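Local structure of hyaluronoglucosaminidase (Apis mellifera, 1FCQ) at residues 217-231 against 260-273. The protein probably hydrolyses hyaluronan as a family 56 glycosidase with a TIM-barrel fold, and is a major allergen of bee venom. Numbering follows the deposited sequence.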
# COMPACT_ATOMS: atom_id res chain seq x y z
N GLU A 217 4.31 -15.12 -2.54
CA GLU A 217 5.08 -15.77 -3.60
C GLU A 217 4.64 -15.27 -4.97
O GLU A 217 5.41 -15.29 -5.93
CB GLU A 217 4.98 -17.30 -3.48
CG GLU A 217 5.45 -17.77 -2.11
CD GLU A 217 6.39 -18.95 -2.12
OE1 GLU A 217 6.32 -19.79 -1.19
OE2 GLU A 217 7.23 -19.04 -3.04
N SER A 218 3.42 -14.75 -5.08
CA SER A 218 2.90 -14.23 -6.33
C SER A 218 3.34 -12.78 -6.55
O SER A 218 3.59 -12.42 -7.70
CB SER A 218 1.38 -14.29 -6.43
OG SER A 218 0.84 -15.53 -6.06
N GLU A 219 3.46 -12.00 -5.48
CA GLU A 219 3.92 -10.62 -5.66
C GLU A 219 5.38 -10.58 -6.14
O GLU A 219 6.16 -11.45 -5.76
CB GLU A 219 3.87 -9.83 -4.35
CG GLU A 219 2.48 -9.72 -3.77
CD GLU A 219 2.39 -8.51 -2.85
OE1 GLU A 219 3.34 -8.32 -2.04
OE2 GLU A 219 1.36 -7.85 -2.99
N ASP A 220 5.73 -9.55 -6.89
CA ASP A 220 7.11 -9.35 -7.32
C ASP A 220 7.84 -8.39 -6.39
O ASP A 220 9.07 -8.34 -6.37
CB ASP A 220 7.13 -8.69 -8.71
CG ASP A 220 6.36 -9.49 -9.73
OD1 ASP A 220 6.79 -10.68 -9.92
OD2 ASP A 220 5.40 -9.02 -10.35
N VAL A 221 7.06 -7.56 -5.70
CA VAL A 221 7.62 -6.52 -4.83
C VAL A 221 6.72 -6.35 -3.62
O VAL A 221 5.48 -6.40 -3.69
CB VAL A 221 7.76 -5.19 -5.60
CG1 VAL A 221 6.45 -4.73 -6.20
CG2 VAL A 221 8.35 -4.09 -4.72
N LEU A 222 7.34 -6.19 -2.45
CA LEU A 222 6.63 -5.99 -1.19
C LEU A 222 6.67 -4.49 -0.89
O LEU A 222 7.73 -3.88 -1.00
CB LEU A 222 7.30 -6.73 -0.04
CG LEU A 222 7.42 -8.25 -0.11
CD1 LEU A 222 7.54 -8.90 1.27
CD2 LEU A 222 6.29 -8.91 -0.86
N LEU A 223 5.54 -3.94 -0.48
CA LEU A 223 5.36 -2.50 -0.31
C LEU A 223 4.80 -2.07 1.03
O LEU A 223 3.75 -1.44 1.14
CB LEU A 223 4.37 -2.08 -1.45
CG LEU A 223 4.75 -2.47 -2.87
CD1 LEU A 223 3.54 -2.43 -3.81
CD2 LEU A 223 5.84 -1.53 -3.40
N PRO A 224 5.51 -2.37 2.11
CA PRO A 224 5.05 -2.01 3.46
C PRO A 224 4.90 -0.51 3.54
O PRO A 224 5.75 0.18 2.95
CB PRO A 224 6.13 -2.58 4.38
CG PRO A 224 7.35 -2.53 3.52
CD PRO A 224 6.85 -3.01 2.18
N SER A 225 3.83 -0.04 4.16
CA SER A 225 3.68 1.43 4.30
C SER A 225 4.32 1.86 5.61
O SER A 225 3.96 1.36 6.67
CB SER A 225 2.21 1.78 4.27
OG SER A 225 2.01 3.17 4.50
N VAL A 226 5.26 2.81 5.57
CA VAL A 226 6.03 3.22 6.74
C VAL A 226 5.82 4.70 7.07
O VAL A 226 6.73 5.41 7.44
CB VAL A 226 7.52 2.87 6.60
CG1 VAL A 226 7.69 1.35 6.42
CG2 VAL A 226 8.24 3.57 5.47
N TYR A 227 4.56 5.12 6.96
CA TYR A 227 4.23 6.52 7.26
C TYR A 227 4.42 6.81 8.75
O TYR A 227 4.00 6.04 9.62
CB TYR A 227 2.82 6.84 6.79
CG TYR A 227 2.52 6.63 5.33
CD1 TYR A 227 3.52 6.34 4.41
CD2 TYR A 227 1.20 6.71 4.87
CE1 TYR A 227 3.21 6.13 3.08
CE2 TYR A 227 0.90 6.53 3.53
CZ TYR A 227 1.91 6.22 2.65
OH TYR A 227 1.63 6.02 1.31
N LEU A 228 5.13 7.92 9.03
CA LEU A 228 5.40 8.27 10.41
C LEU A 228 4.23 8.92 11.13
O LEU A 228 3.32 9.48 10.52
CB LEU A 228 6.59 9.22 10.52
CG LEU A 228 7.84 8.82 9.72
CD1 LEU A 228 8.99 9.76 10.03
CD2 LEU A 228 8.19 7.37 10.03
N ARG A 229 4.25 8.76 12.45
CA ARG A 229 3.25 9.41 13.30
C ARG A 229 3.96 10.48 14.13
O ARG A 229 5.09 10.28 14.58
CB ARG A 229 2.47 8.43 14.16
CG ARG A 229 1.51 7.58 13.32
CD ARG A 229 0.38 7.05 14.19
NE ARG A 229 0.93 6.30 15.32
CZ ARG A 229 1.37 5.05 15.23
NH1 ARG A 229 1.30 4.42 14.07
NH2 ARG A 229 1.84 4.44 16.31
N TRP A 230 3.30 11.62 14.27
CA TRP A 230 3.84 12.74 15.03
C TRP A 230 3.83 12.45 16.52
O TRP A 230 4.76 12.84 17.25
CB TRP A 230 3.01 14.00 14.72
CG TRP A 230 3.68 15.27 15.13
CD1 TRP A 230 4.61 15.99 14.42
CD2 TRP A 230 3.47 15.99 16.35
NE1 TRP A 230 4.99 17.10 15.12
CE2 TRP A 230 4.31 17.13 16.31
CE3 TRP A 230 2.66 15.78 17.47
CZ2 TRP A 230 4.35 18.05 17.36
CZ3 TRP A 230 2.71 16.69 18.50
CH2 TRP A 230 3.55 17.81 18.44
N ASN A 231 2.83 11.72 17.00
CA ASN A 231 2.71 11.35 18.41
C ASN A 231 3.53 10.12 18.75
O ASN A 231 3.03 9.05 19.11
CB ASN A 231 1.25 11.12 18.78
CG ASN A 231 0.97 11.12 20.27
OD1 ASN A 231 -0.19 11.11 20.68
ND2 ASN A 231 1.99 11.15 21.11
N LYS A 260 12.05 -11.51 -3.73
CA LYS A 260 11.27 -10.33 -3.92
C LYS A 260 11.97 -9.04 -3.57
O LYS A 260 12.78 -8.99 -2.65
CB LYS A 260 9.94 -10.50 -3.18
CG LYS A 260 9.37 -11.91 -3.27
CD LYS A 260 9.02 -12.28 -4.70
CE LYS A 260 8.19 -13.55 -4.75
NZ LYS A 260 7.71 -13.86 -6.13
N LYS A 261 11.61 -8.01 -4.32
CA LYS A 261 12.11 -6.67 -4.00
C LYS A 261 11.30 -6.11 -2.84
O LYS A 261 10.14 -6.49 -2.67
CB LYS A 261 11.91 -5.78 -5.22
CG LYS A 261 12.72 -6.22 -6.44
CD LYS A 261 12.62 -5.12 -7.51
CE LYS A 261 13.72 -5.27 -8.55
NZ LYS A 261 13.72 -4.11 -9.50
N VAL A 262 11.90 -5.26 -2.03
CA VAL A 262 11.23 -4.60 -0.92
C VAL A 262 11.38 -3.08 -1.13
O VAL A 262 12.48 -2.54 -1.14
CB VAL A 262 11.75 -5.00 0.46
CG1 VAL A 262 11.15 -4.17 1.60
CG2 VAL A 262 11.42 -6.48 0.71
N LEU A 263 10.24 -2.42 -1.36
CA LEU A 263 10.19 -0.98 -1.60
C LEU A 263 9.12 -0.34 -0.71
O LEU A 263 7.94 -0.25 -1.08
CB LEU A 263 9.85 -0.68 -3.06
CG LEU A 263 10.78 -1.13 -4.17
CD1 LEU A 263 10.21 -0.82 -5.55
CD2 LEU A 263 12.14 -0.44 -4.05
N PRO A 264 9.51 0.09 0.47
CA PRO A 264 8.57 0.68 1.41
C PRO A 264 7.95 1.95 0.83
O PRO A 264 8.58 2.75 0.16
CB PRO A 264 9.44 1.06 2.61
CG PRO A 264 10.55 0.05 2.56
CD PRO A 264 10.86 -0.07 1.08
N TYR A 265 6.66 2.13 1.14
CA TYR A 265 5.90 3.32 0.77
C TYR A 265 6.19 4.37 1.84
O TYR A 265 6.05 4.09 3.05
CB TYR A 265 4.40 2.99 0.69
CG TYR A 265 3.95 3.08 -0.76
CD1 TYR A 265 4.23 2.07 -1.68
CD2 TYR A 265 3.33 4.22 -1.24
CE1 TYR A 265 3.89 2.21 -3.01
CE2 TYR A 265 2.95 4.37 -2.57
CZ TYR A 265 3.25 3.34 -3.46
OH TYR A 265 2.93 3.45 -4.79
N TYR A 266 6.62 5.55 1.41
CA TYR A 266 7.03 6.60 2.34
C TYR A 266 6.29 7.90 2.06
O TYR A 266 6.16 8.32 0.92
CB TYR A 266 8.53 6.85 2.09
CG TYR A 266 9.25 7.62 3.16
CD1 TYR A 266 9.88 6.98 4.20
CD2 TYR A 266 9.29 9.02 3.11
CE1 TYR A 266 10.54 7.69 5.21
CE2 TYR A 266 9.96 9.73 4.08
CZ TYR A 266 10.58 9.07 5.12
OH TYR A 266 11.22 9.81 6.10
N TRP A 267 5.78 8.52 3.14
CA TRP A 267 5.03 9.77 2.93
C TRP A 267 5.81 10.90 3.59
O TRP A 267 6.44 10.67 4.62
CB TRP A 267 3.62 9.69 3.48
CG TRP A 267 2.65 10.76 3.08
CD1 TRP A 267 2.71 11.60 2.01
CD2 TRP A 267 1.41 11.05 3.74
NE1 TRP A 267 1.59 12.41 1.97
CE2 TRP A 267 0.78 12.07 3.01
CE3 TRP A 267 0.76 10.52 4.87
CZ2 TRP A 267 -0.45 12.61 3.39
CZ3 TRP A 267 -0.47 11.05 5.23
CH2 TRP A 267 -1.06 12.08 4.49
N TYR A 268 5.73 12.08 2.98
CA TYR A 268 6.43 13.25 3.55
C TYR A 268 5.54 14.02 4.52
O TYR A 268 5.95 15.08 5.00
CB TYR A 268 6.98 14.15 2.43
CG TYR A 268 5.87 14.72 1.56
CD1 TYR A 268 5.32 15.94 1.93
CD2 TYR A 268 5.35 14.07 0.46
CE1 TYR A 268 4.29 16.49 1.19
CE2 TYR A 268 4.32 14.60 -0.29
CZ TYR A 268 3.79 15.83 0.10
OH TYR A 268 2.76 16.40 -0.62
N LYS A 269 4.37 13.51 4.86
CA LYS A 269 3.50 14.11 5.86
C LYS A 269 3.33 13.11 7.01
O LYS A 269 3.48 11.91 6.79
CB LYS A 269 2.09 14.37 5.31
CG LYS A 269 2.03 15.31 4.12
CD LYS A 269 2.33 16.74 4.59
CE LYS A 269 1.81 17.73 3.56
NZ LYS A 269 2.19 19.12 3.95
N TYR A 270 3.02 13.58 8.21
CA TYR A 270 2.78 12.69 9.34
C TYR A 270 1.40 12.09 9.18
O TYR A 270 0.43 12.79 8.86
CB TYR A 270 2.89 13.43 10.69
CG TYR A 270 4.33 13.82 10.95
CD1 TYR A 270 4.78 15.12 10.70
CD2 TYR A 270 5.25 12.89 11.42
CE1 TYR A 270 6.09 15.46 10.92
CE2 TYR A 270 6.57 13.23 11.64
CZ TYR A 270 6.99 14.53 11.40
OH TYR A 270 8.31 14.87 11.59
N GLN A 271 1.22 10.79 9.40
CA GLN A 271 -0.08 10.15 9.21
C GLN A 271 -1.16 10.68 10.14
O GLN A 271 -2.33 10.74 9.75
CB GLN A 271 0.12 8.64 9.36
CG GLN A 271 -1.07 7.77 8.98
CD GLN A 271 -0.74 6.29 9.17
OE1 GLN A 271 -0.23 5.63 8.26
NE2 GLN A 271 -1.03 5.77 10.36
N ASP A 272 -0.80 11.13 11.33
CA ASP A 272 -1.71 11.66 12.32
C ASP A 272 -1.74 13.18 12.36
O ASP A 272 -2.49 13.79 13.11
CB ASP A 272 -1.35 11.12 13.71
CG ASP A 272 0.07 11.46 14.13
OD1 ASP A 272 0.36 11.35 15.35
OD2 ASP A 272 0.89 11.84 13.28
N ARG A 273 -0.88 13.82 11.58
CA ARG A 273 -0.78 15.27 11.45
C ARG A 273 -0.55 15.54 9.95
O ARG A 273 0.53 15.91 9.49
CB ARG A 273 0.37 15.88 12.23
CG ARG A 273 0.23 16.00 13.73
CD ARG A 273 0.55 17.42 14.16
NE ARG A 273 1.96 17.76 14.19
CZ ARG A 273 2.44 18.97 13.89
NH1 ARG A 273 1.61 19.93 13.53
NH2 ARG A 273 3.74 19.23 13.94
O HOH W 1 6.37 -13.06 -8.59
O HOH W 2 1.26 3.40 7.21
O HOH W 3 7.05 7.66 5.66
O HOH W 4 1.79 4.44 9.64
O HOH W 5 5.11 9.81 6.98
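Two neighbouring parallel strands of the TIM barrel meet here, V221-L222 beside K261-V262, joined through helix 234-253 in a beta-alpha-beta crossover. L222 N donates to K261 O and L222 O accepts L263 N. Backbone pairing resumes at S225-Y265, where P224 O takes Y265 N and Y265 O takes V226 N. Before the strands, K260 NZ donates to E217 O (2.7 Å) and E219 O (2.9 Å). After V226 two waters sit between the chains: water 3 bridges V226 O and W267 N, and water 5 links L228 N to W267 O and K269 O. A direct bond from Q271 N to L228 O (2.7 Å) then closes the gap.

The Y227 ring lies between two groups. W267 CB sits over one face, 3.6 Å from the ring centroid, and S225 OG, hydrogen-bonded to Y184 OH, over the opposite face. Y227 OH reaches the edge of the Y265 ring, 3.6 Å from CD2. The D272 carboxylate grips two successive backbone N-H groups: OD2 takes W230 N (2.6 Å) and OD1 takes N231 N (3.0 Å), both from the syn side. With chi1 at -164°, W230 turns its indole edge to the face of Y270. R273 CZ lies over the indole, guanidinium plane 78° from the ring. W230 NE1 and R273 NH2, both donors, are implausibly close, so this cation-pi detail is doubtful.

Helix 234-253 packs on P224, L228 and V262, helix 280-292 on Y266, and I299 of strand 297-301 touches L223, L263 and Y265.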